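Local coordinates for tRNA threonylcarbamoyladenosine dehydratase (Escherichia coli, PDB 4D79), which catalyses the ATP-dependent dehydration of threonylcarbamoyladenosine at position 37 of tRNAs to its cyclic form and can accept sulfur from the desulfurase CsdA in vitro, at residues V150-I164 against F238-A252. Residues are numbered along the deposited sequence; the frame is centred on the assembly and turned at random. Where two conformers were deposited one is given.
Sequences VTTGGAGGQIDPTQI and FGAATMVTATFGFVA. With NA (sodium ion), chain J; K (potassium ion), chain I.
The ring of F248 is clamped between A155 and I164. The A155 methyl lies over the middle of one face, 3.7 Å from CB to the F248 centroid, a CH-pi contact that suits a side chain of a single carbon. I164 CG2 lies over the opposite face and also meets V251; CG1, beside the backbone N (chi1 -58°), carries CD1 to 3.6 Å from F248 CD1 and against T247 CG2. With an alanine at F248, a gap would probably open here, leaving the A155 methyl without its CH-pi partner and I164 without the ring it packs against. The two methyls of V244 fill the bend of the loop: CG2 is 3.4 Å from Q158 O, and CG1 faces A155 O. Water 2 joins A155 O and Q158 O to the A241 amide at the helix N-cap.

Packing thins toward F238, whose partly exposed ring meets little more than G157 across this contact. There the backbone does the work: G157 N donates to G239 O at 2.7 Å, nearly straight (166°), and G157, at positive phi and close to F238 CD1, has no side chain to accommodate. Q158 NE2 bonds G154 O, while OE1 binds the potassium ion at 2.4 Å; backbone oxygens of Q174, S206 and E208 complete its protein ligands. T162 O binds sodium together with T162 O of the second subunit, among waters. Helix 242-252 runs antiparallel (168°) to strand 150-152, a strand-helix packing of the Rossmann-like ThiF fold, here edged by two metal sites.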
ATOM      1  N   VAL B 150     -12.558  12.477   3.118  1.00 18.80           N
ATOM      2  CA  VAL B 150     -11.374  12.188   3.914  1.00 20.06           C
ATOM      3  C   VAL B 150     -10.199  12.861   3.229  1.00 18.06           C
ATOM      4  O   VAL B 150     -10.037  12.768   2.009  1.00 23.70           O
ATOM      5  CB  VAL B 150     -11.146  10.677   4.138  1.00 18.52           C
ATOM      6  CG1 VAL B 150     -11.090   9.873   2.840  1.00 17.42           C
ATOM      7  CG2 VAL B 150      -9.873  10.467   4.993  1.00 19.26           C
ATOM      8  N   THR B 151      -9.423  13.609   3.999  0.64 22.20           N
ATOM      9  CA  THR B 151      -8.268  14.292   3.457  0.64 20.47           C
ATOM     10  C   THR B 151      -7.012  13.611   3.986  0.64 23.83           C
ATOM     11  O   THR B 151      -7.055  12.777   4.892  0.64 17.50           O
ATOM     12  CB  THR B 151      -8.275  15.797   3.798  0.64 21.41           C
ATOM     13  OG1 THR B 151      -7.205  16.473   3.098  0.64 21.41           O
ATOM     14  CG2 THR B 151      -8.095  16.026   5.288  0.64 24.33           C
ATOM     15  N   THR B 152      -5.899  13.947   3.366  1.00 24.73           N
ATOM     16  CA  THR B 152      -4.619  13.352   3.685  1.00 27.90           C
ATOM     17  C   THR B 152      -3.636  14.482   3.910  1.00 29.65           C
ATOM     18  O   THR B 152      -3.620  15.454   3.153  1.00 29.30           O
ATOM     19  CB  THR B 152      -4.146  12.390   2.572  1.00 35.20           C
ATOM     20  OG1 THR B 152      -4.177  13.055   1.304  1.00 42.87           O
ATOM     21  CG2 THR B 152      -5.054  11.149   2.475  1.00 29.85           C
ATOM     22  N   GLY B 153      -2.849  14.382   4.972  1.00 30.92           N
ATOM     23  CA  GLY B 153      -1.777  15.326   5.181  1.00 34.09           C
ATOM     24  C   GLY B 153      -0.595  14.979   4.293  1.00 34.73           C
ATOM     25  O   GLY B 153      -0.696  14.211   3.335  1.00 31.53           O
ATOM     26  N   GLY B 154       0.562  15.523   4.649  1.00 26.49           N
ATOM     27  CA  GLY B 154       1.755  15.278   3.867  1.00 32.59           C
ATOM     28  C   GLY B 154       2.286  13.890   4.166  1.00 22.78           C
ATOM     29  O   GLY B 154       2.462  13.513   5.328  1.00 23.94           O
ATOM     30  N   ALA B 155       2.513  13.113   3.112  1.00 21.99           N
ATOM     31  CA  ALA B 155       3.044  11.768   3.252  1.00 23.64           C
ATOM     32  C   ALA B 155       4.542  11.734   2.976  1.00 22.32           C
ATOM     33  O   ALA B 155       5.188  10.701   3.208  1.00 22.94           O
ATOM     34  CB  ALA B 155       2.315  10.809   2.297  1.00 25.63           C
ATOM     35  N   GLY B 156       5.091  12.831   2.495  1.00 21.98           N
ATOM     36  CA  GLY B 156       6.524  12.901   2.287  1.00 29.83           C
ATOM     37  C   GLY B 156       7.274  13.035   3.598  1.00 23.24           C
ATOM     38  O   GLY B 156       6.715  13.367   4.642  1.00 23.49           O
ATOM     39  N   GLY B 157       8.576  12.749   3.543  1.00 20.89           N
ATOM     40  CA  GLY B 157       9.414  12.862   4.720  1.00 21.00           C
ATOM     41  C   GLY B 157       9.088  11.888   5.818  1.00 20.56           C
ATOM     42  O   GLY B 157       9.332  12.179   6.986  1.00 24.48           O
ATOM     43  N   GLN B 158       8.514  10.729   5.475  1.00 19.32           N
ATOM     44  CA  GLN B 158       8.112   9.748   6.464  1.00 20.31           C
ATOM     45  C   GLN B 158       8.499   8.361   5.966  1.00 22.16           C
ATOM     46  O   GLN B 158       8.398   8.080   4.764  1.00 21.27           O
ATOM     47  CB  GLN B 158       6.606   9.876   6.747  1.00 21.67           C
ATOM     48  CG  GLN B 158       6.401  11.147   7.584  1.00 28.37           C
ATOM     49  CD  GLN B 158       5.051  11.576   7.652  1.00 33.26           C
ATOM     50  OE1 GLN B 158       4.505  11.675   8.738  1.00 37.84           O
ATOM     51  NE2 GLN B 158       4.444  11.852   6.500  1.00 59.88           N
ATOM     52  N   ILE B 159       8.963   7.511   6.880  1.00 23.89           N
ATOM     53  CA  ILE B 159       9.423   6.167   6.520  1.00 18.41           C
ATOM     54  C   ILE B 159       8.645   5.047   7.187  1.00 16.33           C
ATOM     55  O   ILE B 159       8.813   3.887   6.779  1.00 21.43           O
ATOM     56  CB  ILE B 159      10.925   5.980   6.827  1.00 19.24           C
ATOM     57  CG1 ILE B 159      11.195   5.932   8.333  1.00 24.78           C
ATOM     58  CG2 ILE B 159      11.733   7.082   6.173  1.00 24.31           C
ATOM     59  CD1 ILE B 159      12.637   5.464   8.689  1.00 34.93           C
ATOM     60  N   ASP B 160       7.816   5.324   8.193  1.00 21.25           N
ATOM     61  CA  ASP B 160       7.188   4.271   8.989  1.00 25.78           C
ATOM     62  C   ASP B 160       5.676   4.141   8.740  1.00 19.95           C
ATOM     63  O   ASP B 160       4.885   4.898   9.324  1.00 21.21           O
ATOM     64  CB  ASP B 160       7.460   4.544  10.467  1.00 25.67           C
ATOM     65  CG  ASP B 160       6.952   3.445  11.374  1.00 33.61           C
ATOM     66  OD1 ASP B 160       6.348   2.450  10.901  1.00 25.85           O
ATOM     67  OD2 ASP B 160       7.164   3.603  12.589  1.00 23.55           O
ATOM     68  N   PRO B 161       5.221   3.154   7.946  1.00 17.25           N
ATOM     69  CA  PRO B 161       3.771   3.020   7.684  1.00 19.25           C
ATOM     70  C   PRO B 161       2.947   2.667   8.907  1.00 18.98           C
ATOM     71  O   PRO B 161       1.732   2.898   8.886  1.00 19.59           O
ATOM     72  CB  PRO B 161       3.687   1.905   6.618  1.00 18.64           C
ATOM     73  CG  PRO B 161       5.101   1.719   6.123  1.00 25.45           C
ATOM     74  CD  PRO B 161       6.015   2.150   7.211  1.00 22.86           C
ATOM     75  N   THR B 162       3.546   2.149   9.988  1.00 16.42           N
ATOM     76  CA  THR B 162       2.720   1.743  11.120  1.00 17.99           C
ATOM     77  C   THR B 162       2.286   2.902  12.000  1.00 20.64           C
ATOM     78  O   THR B 162       1.527   2.678  12.943  1.00 18.19           O
ATOM     79  CB  THR B 162       3.459   0.728  12.013  1.00 18.10           C
ATOM     80  OG1 THR B 162       4.571   1.382  12.661  1.00 19.84           O
ATOM     81  CG2 THR B 162       3.957  -0.417  11.215  1.00 24.70           C
ATOM     82  N   GLN B 163       2.736   4.121  11.737  1.00 18.90           N
ATOM     83  CA  GLN B 163       2.315   5.279  12.527  1.00 18.45           C
ATOM     84  C   GLN B 163       1.215   6.102  11.855  1.00 17.86           C
ATOM     85  O   GLN B 163       0.776   7.106  12.427  1.00 17.77           O
ATOM     86  CB  GLN B 163       3.524   6.157  12.841  1.00 19.24           C
ATOM     87  CG  GLN B 163       4.479   5.539  13.851  1.00 17.26           C
ATOM     88  CD  GLN B 163       5.540   6.488  14.332  1.00 24.66           C
ATOM     89  OE1 GLN B 163       5.258   7.523  14.955  1.00 22.51           O
ATOM     90  NE2 GLN B 163       6.788   6.150  14.031  1.00 25.03           N
ATOM     91  N   ILE B 164       0.698   5.651  10.713  1.00 17.73           N
ATOM     92  CA  ILE B 164      -0.377   6.349  10.007  1.00 19.75           C
ATOM     93  C   ILE B 164      -1.697   6.095  10.719  1.00 21.12           C
ATOM     94  O   ILE B 164      -1.992   4.977  11.127  1.00 21.81           O
ATOM     95  CB  ILE B 164      -0.418   5.883   8.537  1.00 13.97           C
ATOM     96  CG1 ILE B 164       0.928   6.149   7.878  1.00 18.72           C
ATOM     97  CG2 ILE B 164      -1.599   6.476   7.773  1.00 21.00           C
ATOM     98  CD1 ILE B 164       1.129   5.485   6.522  1.00 21.19           C
ATOM     99  N   PHE B 238      10.975  17.404   0.356  1.00 32.38           N
ATOM    100  CA  PHE B 238      11.015  16.161   1.108  1.00 30.72           C
ATOM    101  C   PHE B 238      11.029  14.980   0.157  1.00 22.91           C
ATOM    102  O   PHE B 238      10.479  15.038  -0.942  1.00 33.88           O
ATOM    103  CB  PHE B 238       9.816  16.078   2.053  1.00 25.11           C
ATOM    104  CG  PHE B 238       9.883  17.062   3.190  1.00 23.61           C
ATOM    105  CD1 PHE B 238      10.557  16.757   4.349  1.00 22.66           C
ATOM    106  CD2 PHE B 238       9.274  18.307   3.084  1.00 27.26           C
ATOM    107  CE1 PHE B 238      10.630  17.664   5.396  1.00 27.43           C
ATOM    108  CE2 PHE B 238       9.352  19.211   4.121  1.00 31.19           C
ATOM    109  CZ  PHE B 238      10.028  18.889   5.277  1.00 28.15           C
ATOM    110  N   GLY B 239      11.682  13.893   0.586  1.00 22.14           N
ATOM    111  CA  GLY B 239      11.617  12.638  -0.117  1.00 20.28           C
ATOM    112  C   GLY B 239      10.336  11.892   0.215  1.00 20.12           C
ATOM    113  O   GLY B 239       9.544  12.303   1.054  1.00 25.31           O
ATOM    114  N   ALA B 240      10.170  10.734  -0.401  1.00 20.87           N
ATOM    115  CA  ALA B 240       8.965   9.959  -0.143  1.00 21.63           C
ATOM    116  C   ALA B 240       9.223   8.504  -0.476  1.00 23.93           C
ATOM    117  O   ALA B 240      10.126   8.192  -1.244  1.00 19.62           O
ATOM    118  CB  ALA B 240       7.792  10.489  -0.964  1.00 20.63           C
ATOM    119  N   ALA B 241       8.401   7.620   0.092  1.00 19.40           N
ATOM    120  CA  ALA B 241       8.488   6.194  -0.220  1.00 23.89           C
ATOM    121  C   ALA B 241       7.097   5.611  -0.457  1.00 21.88           C
ATOM    122  O   ALA B 241       6.148   5.952   0.251  1.00 19.19           O
ATOM    123  CB  ALA B 241       9.193   5.429   0.894  1.00 20.12           C
ATOM    124  N   THR B 242       7.010   4.693  -1.431  1.00 17.61           N
ATOM    125  CA  THR B 242       5.770   3.973  -1.720  1.00 17.19           C
ATOM    126  C   THR B 242       5.137   3.414  -0.455  1.00 16.58           C
ATOM    127  O   THR B 242       3.917   3.509  -0.263  1.00 15.75           O
ATOM    128  CB  THR B 242       6.042   2.831  -2.710  1.00 17.69           C
ATOM    129  OG1 THR B 242       6.289   3.408  -3.999  1.00 22.29           O
ATOM    130  CG2 THR B 242       4.820   1.881  -2.796  1.00 20.81           C
ATOM    131  N   MET B 243       5.956   2.795   0.409  1.00 17.87           N
ATOM    132  CA  MET B 243       5.410   2.080   1.555  1.00 21.22           C
ATOM    133  C   MET B 243       4.584   2.994   2.442  1.00 18.00           C
ATOM    134  O   MET B 243       3.640   2.527   3.089  1.00 17.54           O
ATOM    135  CB  MET B 243       6.542   1.438   2.378  1.00 18.21           C
ATOM    136  CG  MET B 243       7.316   0.362   1.636  1.00 16.54           C
ATOM    137  SD  MET B 243       8.567   1.004   0.507  1.00 19.68           S
ATOM    138  CE  MET B 243       9.758   1.636   1.699  1.00 24.63           C
ATOM    139  N   VAL B 244       4.937   4.281   2.502  1.00 18.50           N
ATOM    140  CA  VAL B 244       4.201   5.260   3.296  1.00 16.45           C
ATOM    141  C   VAL B 244       3.114   5.935   2.469  1.00 15.83           C
ATOM    142  O   VAL B 244       1.961   5.993   2.898  1.00 17.00           O
ATOM    143  CB  VAL B 244       5.179   6.283   3.927  1.00 21.70           C
ATOM    144  CG1 VAL B 244       4.444   7.439   4.592  1.00 21.22           C
ATOM    145  CG2 VAL B 244       6.066   5.588   4.958  1.00 19.88           C
ATOM    146  N   THR B 245       3.435   6.461   1.273  1.00 16.10           N
ATOM    147  CA  THR B 245       2.442   7.253   0.557  1.00 17.47           C
ATOM    148  C   THR B 245       1.268   6.380   0.140  1.00 18.50           C
ATOM    149  O   THR B 245       0.116   6.797   0.276  1.00 18.31           O
ATOM    150  CB  THR B 245       3.064   7.999  -0.644  1.00 19.67           C
ATOM    151  OG1 THR B 245       3.472   7.074  -1.646  1.00 21.36           O
ATOM    152  CG2 THR B 245       4.285   8.855  -0.221  1.00 21.74           C
ATOM    153  N   ALA B 246       1.537   5.128  -0.266  1.00 17.97           N
ATOM    154  CA  ALA B 246       0.447   4.215  -0.604  1.00 13.99           C
ATOM    155  C   ALA B 246      -0.378   3.885   0.628  1.00 16.05           C
ATOM    156  O   ALA B 246      -1.609   3.745   0.539  1.00 17.59           O
ATOM    157  CB  ALA B 246       0.977   2.920  -1.216  1.00 16.05           C
ATOM    158  N   THR B 247       0.278   3.716   1.777  1.00 14.80           N
ATOM    159  CA  THR B 247      -0.496   3.391   2.960  1.00 18.87           C
ATOM    160  C   THR B 247      -1.387   4.559   3.384  1.00 14.64           C
ATOM    161  O   THR B 247      -2.465   4.308   3.925  1.00 15.11           O
ATOM    162  CB  THR B 247       0.430   2.927   4.084  1.00 21.88           C
ATOM    163  OG1 THR B 247       1.111   1.754   3.648  1.00 20.03           O
ATOM    164  CG2 THR B 247      -0.355   2.535   5.325  1.00 16.17           C
ATOM    165  N   PHE B 248      -0.949   5.817   3.183  1.00 16.60           N
ATOM    166  CA  PHE B 248      -1.856   6.952   3.362  1.00 16.99           C
ATOM    167  C   PHE B 248      -3.134   6.751   2.530  1.00 17.33           C
ATOM    168  O   PHE B 248      -4.245   6.868   3.034  1.00 15.83           O
ATOM    169  CB  PHE B 248      -1.161   8.247   2.969  1.00 15.53           C
ATOM    170  CG  PHE B 248      -0.483   8.978   4.095  1.00 15.51           C
ATOM    171  CD1 PHE B 248       0.693   8.490   4.681  1.00 15.69           C
ATOM    172  CD2 PHE B 248      -0.949  10.222   4.516  1.00 17.76           C
ATOM    173  CE1 PHE B 248       1.356   9.192   5.703  1.00 21.54           C
ATOM    174  CE2 PHE B 248      -0.273  10.939   5.530  1.00 18.63           C
ATOM    175  CZ  PHE B 248       0.882  10.403   6.128  1.00 20.08           C
ATOM    176  N   GLY B 249      -2.978   6.401   1.257  1.00 15.95           N
ATOM    177  CA  GLY B 249      -4.129   6.207   0.403  1.00 15.98           C
ATOM    178  C   GLY B 249      -4.971   5.025   0.826  1.00 16.83           C
ATOM    179  O   GLY B 249      -6.206   5.086   0.753  1.00 16.80           O
ATOM    180  N   PHE B 250      -4.322   3.924   1.265  1.00 13.80           N
ATOM    181  CA  PHE B 250      -5.066   2.748   1.698  1.00 14.58           C
ATOM    182  C   PHE B 250      -5.824   3.011   2.992  1.00 16.79           C
ATOM    183  O   PHE B 250      -6.981   2.573   3.141  1.00 15.36           O
ATOM    184  CB  PHE B 250      -4.147   1.529   1.874  1.00 16.88           C
ATOM    185  CG  PHE B 250      -3.544   1.030   0.611  1.00 14.85           C
ATOM    186  CD1 PHE B 250      -4.067   1.372  -0.621  1.00 19.91           C
ATOM    187  CD2 PHE B 250      -2.435   0.188   0.654  1.00 24.96           C
ATOM    188  CE1 PHE B 250      -3.506   0.913  -1.773  1.00 18.57           C
ATOM    189  CE2 PHE B 250      -1.872  -0.285  -0.521  1.00 18.04           C
ATOM    190  CZ  PHE B 250      -2.396   0.050  -1.707  1.00 18.53           C
ATOM    191  N   VAL B 251      -5.210   3.747   3.927  1.00 14.43           N
ATOM    192  CA  VAL B 251      -5.913   4.082   5.159  1.00 16.83           C
ATOM    193  C   VAL B 251      -7.090   5.014   4.862  1.00 21.49           C
ATOM    194  O   VAL B 251      -8.179   4.877   5.443  1.00 16.91           O
ATOM    195  CB  VAL B 251      -4.944   4.691   6.178  1.00 17.69           C
ATOM    196  CG1 VAL B 251      -5.703   5.364   7.321  1.00 19.54           C
ATOM    197  CG2 VAL B 251      -3.987   3.635   6.708  1.00 23.47           C
ATOM    198  N   ALA B 252      -6.902   5.968   3.951  1.00 17.91           N
ATOM    199  CA  ALA B 252      -8.021   6.826   3.554  1.00 18.57           C
ATOM    200  C   ALA B 252      -9.200   6.012   2.995  1.00 14.97           C
ATOM    201  O   ALA B 252     -10.354   6.271   3.344  1.00 17.97           O
ATOM    202  CB  ALA B 252      -7.550   7.859   2.536  1.00 18.10           C
TER
HETATM  203 NA    NA J 302      -0.491   1.549  12.812  1.00 23.31          NA
HETATM  204  K     K I 301       4.031  13.071  10.656  0.61 18.51           K
HETATM  205  O   HOH W   1       1.770  13.303   8.705  1.00 31.07           O
HETATM  206  O   HOH W   2       7.167   8.898   2.299  1.00 17.43           O
HETATM  207  O   HOH W   3      -0.809   2.648  10.580  1.00 20.83           O
HETATM  208  O   HOH W   4      -1.471   3.592  13.489  1.00 31.97           O
HETATM  209  O   HOH W   5      -0.105  -0.143  10.932  1.00 18.58           O
HETATM  210  O   HOH W   6       0.372  -0.322  14.240  1.00 24.55           O